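Local coordinates for pyridoxamine 5'-phosphate oxidase-related, FMN-binding protein (PDB 6VNA) that probably acts as a noncanonical heme oxygenase that degrades c-type heme, built on the FMN-binding split-barrel fold of the pyridoxamine 5'-phosphate oxidase relatives, at residues A[134-138]-A[150-156]; A[16-21]-A[91-95]. All blocks are in the same frame, centred on the assembly; numbering follows the deposited sequence.

Contact 1 (A[134-138]-A[150-156])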
loop_
_atom_site.group_PDB
_atom_site.type_symbol
_atom_site.label_atom_id
_atom_site.label_comp_id
_atom_site.label_asym_id
_atom_site.label_seq_id
_atom_site.Cartn_x
_atom_site.Cartn_y
_atom_site.Cartn_z
ATOM N N GLU A 134 13.012 7.032 1.536
ATOM C CA GLU A 134 14.356 6.545 1.157
ATOM C C GLU A 134 14.342 5.029 1.239
ATOM O O GLU A 134 14.052 4.469 2.286
ATOM C CB GLU A 134 15.429 7.148 2.055
ATOM C CG GLU A 134 15.566 8.650 1.893
ATOM C CD GLU A 134 16.441 9.315 2.945
ATOM O OE1 GLU A 134 16.890 8.601 3.867
ATOM O OE2 GLU A 134 16.665 10.547 2.842
ATOM N N PRO A 135 14.587 4.321 0.121
ATOM C CA PRO A 135 14.506 2.868 0.124
ATOM C C PRO A 135 15.684 2.206 0.837
ATOM O O PRO A 135 16.795 2.650 0.690
ATOM C CB PRO A 135 14.465 2.483 -1.367
ATOM C CG PRO A 135 15.084 3.666 -2.087
ATOM C CD PRO A 135 14.792 4.877 -1.228
ATOM N N VAL A 136 15.359 1.143 1.561
ATOM C CA VAL A 136 16.293 0.151 2.148
ATOM C C VAL A 136 16.286 -1.095 1.257
ATOM O O VAL A 136 17.382 -1.528 0.866
ATOM C CB VAL A 136 15.872 -0.177 3.598
ATOM C CG1 VAL A 136 16.675 -1.314 4.192
ATOM C CG2 VAL A 136 15.937 1.048 4.491
ATOM N N SER A 137 15.097 -1.653 0.967
ATOM C CA SER A 137 14.911 -2.900 0.179
ATOM C C SER A 137 13.628 -2.865 -0.685
ATOM O O SER A 137 12.772 -1.969 -0.507
ATOM C CB SER A 137 14.927 -4.097 1.093
ATOM O OG SER A 137 13.664 -4.281 1.711
ATOM N N GLY A 138 13.505 -3.816 -1.607
ATOM C CA GLY A 138 12.427 -3.871 -2.610
ATOM C C GLY A 138 12.046 -5.290 -2.988
ATOM O O GLY A 138 12.926 -6.170 -3.021
ATOM N N LEU A 150 15.374 -6.625 -4.394
ATOM C CA LEU A 150 16.121 -5.456 -4.912
ATOM C C LEU A 150 16.780 -4.703 -3.752
ATOM O O LEU A 150 16.185 -4.628 -2.667
ATOM C CB LEU A 150 15.135 -4.557 -5.660
ATOM C CG LEU A 150 14.454 -5.169 -6.883
ATOM C CD1 LEU A 150 13.406 -4.225 -7.430
ATOM C CD2 LEU A 150 15.465 -5.482 -7.963
ATOM N N THR A 151 17.973 -4.163 -3.991
ATOM C CA THR A 151 18.672 -3.226 -3.079
ATOM C C THR A 151 18.192 -1.824 -3.436
ATOM O O THR A 151 17.406 -1.700 -4.407
ATOM C CB THR A 151 20.199 -3.321 -3.201
ATOM O OG1 THR A 151 20.609 -2.612 -4.375
ATOM C CG2 THR A 151 20.686 -4.752 -3.244
ATOM N N ALA A 152 18.675 -0.816 -2.716
ATOM C CA ALA A 152 18.271 0.592 -2.902
ATOM C C ALA A 152 18.918 1.132 -4.181
ATOM O O ALA A 152 18.303 2.003 -4.838
ATOM C CB ALA A 152 18.640 1.403 -1.689
ATOM N N SER A 153 20.107 0.635 -4.532
ATOM C CA SER A 153 20.829 1.021 -5.775
ATOM C C SER A 153 20.037 0.521 -6.995
ATOM O O SER A 153 19.824 1.318 -7.926
ATOM C CB SER A 153 22.250 0.503 -5.764
ATOM O OG SER A 153 22.274 -0.903 -5.553
ATOM N N ASP A 154 19.573 -0.733 -6.935
ATOM C CA ASP A 154 18.725 -1.420 -7.951
ATOM C C ASP A 154 17.511 -0.574 -8.375
ATOM O O ASP A 154 17.097 -0.691 -9.559
ATOM C CB ASP A 154 18.257 -2.782 -7.427
ATOM C CG ASP A 154 19.354 -3.834 -7.353
ATOM O OD1 ASP A 154 20.480 -3.541 -7.828
ATOM O OD2 ASP A 154 19.074 -4.949 -6.845
ATOM N N MET A 155 16.957 0.236 -7.467
ATOM C CA MET A 155 15.696 0.999 -7.670
ATOM C C MET A 155 15.969 2.437 -8.133
ATOM O O MET A 155 15.013 3.078 -8.619
ATOM C CB MET A 155 14.868 1.002 -6.379
ATOM C CG MET A 155 14.266 -0.357 -6.105
ATOM S SD MET A 155 13.213 -0.431 -4.651
ATOM C CE MET A 155 14.384 -0.962 -3.400
ATOM N N LEU A 156 17.207 2.931 -8.046
ATOM C CA LEU A 156 17.479 4.394 -8.141
ATOM C C LEU A 156 18.187 4.767 -9.455
ATOM O O LEU A 156 17.836 5.830 -10.002
ATOM C CB LEU A 156 18.280 4.831 -6.908
ATOM C CG LEU A 156 17.572 4.660 -5.559
ATOM C CD1 LEU A 156 18.546 4.840 -4.406
ATOM C CD2 LEU A 156 16.400 5.623 -5.411
#
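The shortest polar bond between 134-138 and 150-156 runs from Leu-150 N to Gly-138 O, at 2.8 Å and 159° about the hydrogen; the donor stands well out of the carbonyl plane. Its return partner, Gly-138 N to Leu-150 O, is weak and bent. Together they define an antiparallel hydrogen-bonded pair, the CA atoms of Gly-138 and Leu-150 lying 4.6 Å apart. The absence of a side chain at Gly-138 matters, because the Met-155 methyl takes that face: CE comes 3.5 Å from Gly-138 N. The bend at chi3 of Met-155 (-93°) carries CE against the backbone of Ser-137 and Gly-138. This is the open end of the hairpin of strands 137-141 and 148-151, where the second strand gives way to the short, weakly bonded helix 152-156. Asp-154 OD2 accepts the Thr-151 N-H nearly straight, from above the carboxylate plane, and its OD1 pairs with Arg-14. Just before the corner at Val-136, which with Ser-137 faces Leu-96 in a classic beta bulge, Pro-135 meets the helix: Ala-152 CB lies against Pro-135 O at 3.3 Å, Pro-135 CB is 4.0 Å from Met-155 CE, and CG, crossing obliquely, 4.1 Å from Leu-156 CD2.

Contact 2 (A[16-21]-A[91-95])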
loop_
_atom_site.group_PDB
_atom_site.type_symbol
_atom_site.label_atom_id
_atom_site.label_comp_id
_atom_site.label_asym_id
_atom_site.label_seq_id
_atom_site.Cartn_x
_atom_site.Cartn_y
_atom_site.Cartn_z
ATOM N N LEU A 16 12.777 -2.638 -15.087
ATOM C CA LEU A 16 11.314 -2.662 -14.841
ATOM C C LEU A 16 11.005 -1.854 -13.570
ATOM O O LEU A 16 10.118 -0.959 -13.638
ATOM C CB LEU A 16 10.821 -4.105 -14.735
ATOM C CG LEU A 16 9.303 -4.195 -14.658
ATOM C CD1 LEU A 16 8.660 -3.322 -15.737
ATOM C CD2 LEU A 16 8.833 -5.641 -14.741
ATOM N N ALA A 17 11.750 -2.106 -12.478
ATOM C CA ALA A 17 11.602 -1.423 -11.163
ATOM C C ALA A 17 11.757 0.083 -11.336
ATOM O O ALA A 17 10.945 0.827 -10.766
ATOM C CB ALA A 17 12.612 -1.933 -10.171
ATOM N N ARG A 18 12.786 0.510 -12.065
ATOM C CA ARG A 18 13.063 1.949 -12.311
ATOM C C ARG A 18 11.965 2.552 -13.188
ATOM O O ARG A 18 11.634 3.755 -12.973
ATOM C CB ARG A 18 14.430 2.118 -12.976
ATOM C CG ARG A 18 15.587 1.636 -12.115
ATOM C CD ARG A 18 16.916 2.193 -12.586
ATOM N NE ARG A 18 18.007 1.652 -11.779
ATOM C CZ ARG A 18 18.725 0.572 -12.072
ATOM N NH1 ARG A 18 18.491 -0.119 -13.177
ATOM N NH2 ARG A 18 19.685 0.188 -11.247
ATOM N N GLN A 19 11.442 1.769 -14.150
ATOM C CA GLN A 19 10.416 2.239 -15.122
ATOM C C GLN A 19 9.090 2.449 -14.376
ATOM O O GLN A 19 8.405 3.475 -14.667
ATOM C CB GLN A 19 10.263 1.264 -16.301
ATOM C CG GLN A 19 11.368 1.377 -17.349
ATOM C CD GLN A 19 11.455 0.230 -18.340
ATOM O OE1 GLN A 19 11.168 -0.924 -18.047
ATOM N NE2 GLN A 19 11.885 0.543 -19.548
ATOM N N LEU A 20 8.739 1.525 -13.471
ATOM C CA LEU A 20 7.551 1.639 -12.585
ATOM C C LEU A 20 7.642 2.927 -11.761
ATOM O O LEU A 20 6.618 3.674 -11.686
ATOM C CB LEU A 20 7.439 0.409 -11.674
ATOM C CG LEU A 20 6.955 -0.858 -12.376
ATOM C CD1 LEU A 20 6.866 -2.035 -11.425
ATOM C CD2 LEU A 20 5.602 -0.616 -13.033
ATOM N N LEU A 21 8.798 3.208 -11.165
ATOM C CA LEU A 21 8.938 4.425 -10.322
ATOM C C LEU A 21 8.812 5.688 -11.191
ATOM O O LEU A 21 8.125 6.631 -10.744
ATOM C CB LEU A 21 10.255 4.366 -9.542
ATOM C CG LEU A 21 10.223 3.446 -8.318
ATOM C CD1 LEU A 21 11.619 2.970 -7.940
ATOM C CD2 LEU A 21 9.575 4.150 -7.150
ATOM N N ALA A 91 2.409 -5.651 -13.232
ATOM C CA ALA A 91 3.751 -5.507 -12.631
ATOM C C ALA A 91 3.607 -4.592 -11.412
ATOM O O ALA A 91 2.821 -3.593 -11.481
ATOM C CB ALA A 91 4.739 -4.962 -13.636
ATOM N N ARG A 92 4.342 -4.881 -10.344
ATOM C CA ARG A 92 4.223 -4.108 -9.086
ATOM C C ARG A 92 5.462 -4.266 -8.220
ATOM O O ARG A 92 6.046 -5.377 -8.128
ATOM C CB ARG A 92 3.006 -4.579 -8.299
ATOM C CG ARG A 92 3.057 -6.063 -7.991
ATOM C CD ARG A 92 1.665 -6.606 -8.177
ATOM N NE ARG A 92 1.496 -7.935 -7.621
ATOM C CZ ARG A 92 1.121 -9.008 -8.287
ATOM N NH1 ARG A 92 0.899 -8.975 -9.597
ATOM N NH2 ARG A 92 0.993 -10.136 -7.619
ATOM N N LEU A 93 5.834 -3.164 -7.597
ATOM C CA LEU A 93 7.081 -3.038 -6.811
ATOM C C LEU A 93 6.693 -2.704 -5.368
ATOM O O LEU A 93 5.888 -1.738 -5.191
ATOM C CB LEU A 93 7.913 -1.922 -7.453
ATOM C CG LEU A 93 9.174 -1.579 -6.675
ATOM C CD1 LEU A 93 10.107 -2.782 -6.651
ATOM C CD2 LEU A 93 9.844 -0.339 -7.262
ATOM N N SER A 94 7.170 -3.505 -4.408
ATOM C CA SER A 94 7.049 -3.270 -2.942
ATOM C C SER A 94 8.353 -2.655 -2.467
ATOM O O SER A 94 9.392 -3.305 -2.643
ATOM C CB SER A 94 6.814 -4.524 -2.150
ATOM O OG SER A 94 5.541 -5.070 -2.416
ATOM N N ILE A 95 8.296 -1.484 -1.853
ATOM C CA ILE A 95 9.499 -0.867 -1.235
ATOM C C ILE A 95 9.315 -0.817 0.281
ATOM O O ILE A 95 8.213 -0.511 0.715
ATOM C CB ILE A 95 9.734 0.514 -1.848
ATOM C CG1 ILE A 95 10.065 0.357 -3.329
ATOM C CG2 ILE A 95 10.805 1.276 -1.086
ATOM C CD1 ILE A 95 10.224 1.665 -4.039
#
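Leu-21 and Leu-93 make the closest side-chain approach between helix segment 16-21 and strand segment 91-95, with Leu-21 CD1 3.8 Å from Leu-93 CD2 and the two side chains crossing at about a right angle. The same Leu-93 methyl also lies 3.9 Å from Ala-17 O, and so sits over one turn of helix. Leu-93 presents it by carrying CG opposite its backbone N (chi1 174°). The other branch of Leu-21, CD2, meets Ile-95 CD1 tip to tip at 4.0 Å. This part is buried, whereas the packing thins at the partly exposed edge, where Leu-16 brings CD2 no nearer than 4.3 Å to Ala-91 CB. Leu-20 CD1 bridges the two, reaching Leu-93 CB and Ala-91 and lying 4.0 Å from Arg-92 N. No hydrogen bond joins the segments; apolar side chains meet each other and the backbone, and the helix segment crosses the strand nearly at a right angle (-88°, axes 8.6 Å apart). The CB of Arg-92 points away from the helix, its NH1 is hydrogen-bonded to the carbonyls of Met-88 and His-90, and Ser-94 OG bonds to Val-41 O of the second subunit. On the helix-facing side, Leu-140 of strand 137-141 meets Leu-16 and Leu-20, Leu-150 of strand 148-151 touches Ala-17 and Leu-93, and both Ile-78 of strand 73-79 and Met-155 of helix 152-156 pack on Leu-21 and Ile-95.

From the N terminus, helix 11-23 comes first, and contact 2 closes a long loop of 69 residues when the chain returns as strand 92-101. Contact 1 opens only later and closes a short loop of 11 residues, so the two are in series, neither nesting nor crossing. Contact 2 ties the N-terminal helix to a central strand of the antiparallel sheet; contact 1 brings the last modelled helix back to the corner between strands 128-135 and 137-141, both neighbours of 92-101. Their centres lie about 10 Å apart and they touch directly, Met-155 SD packing 3.5 Å from Ile-95 CG1. The two terminal helices thereby share this part of the sheet.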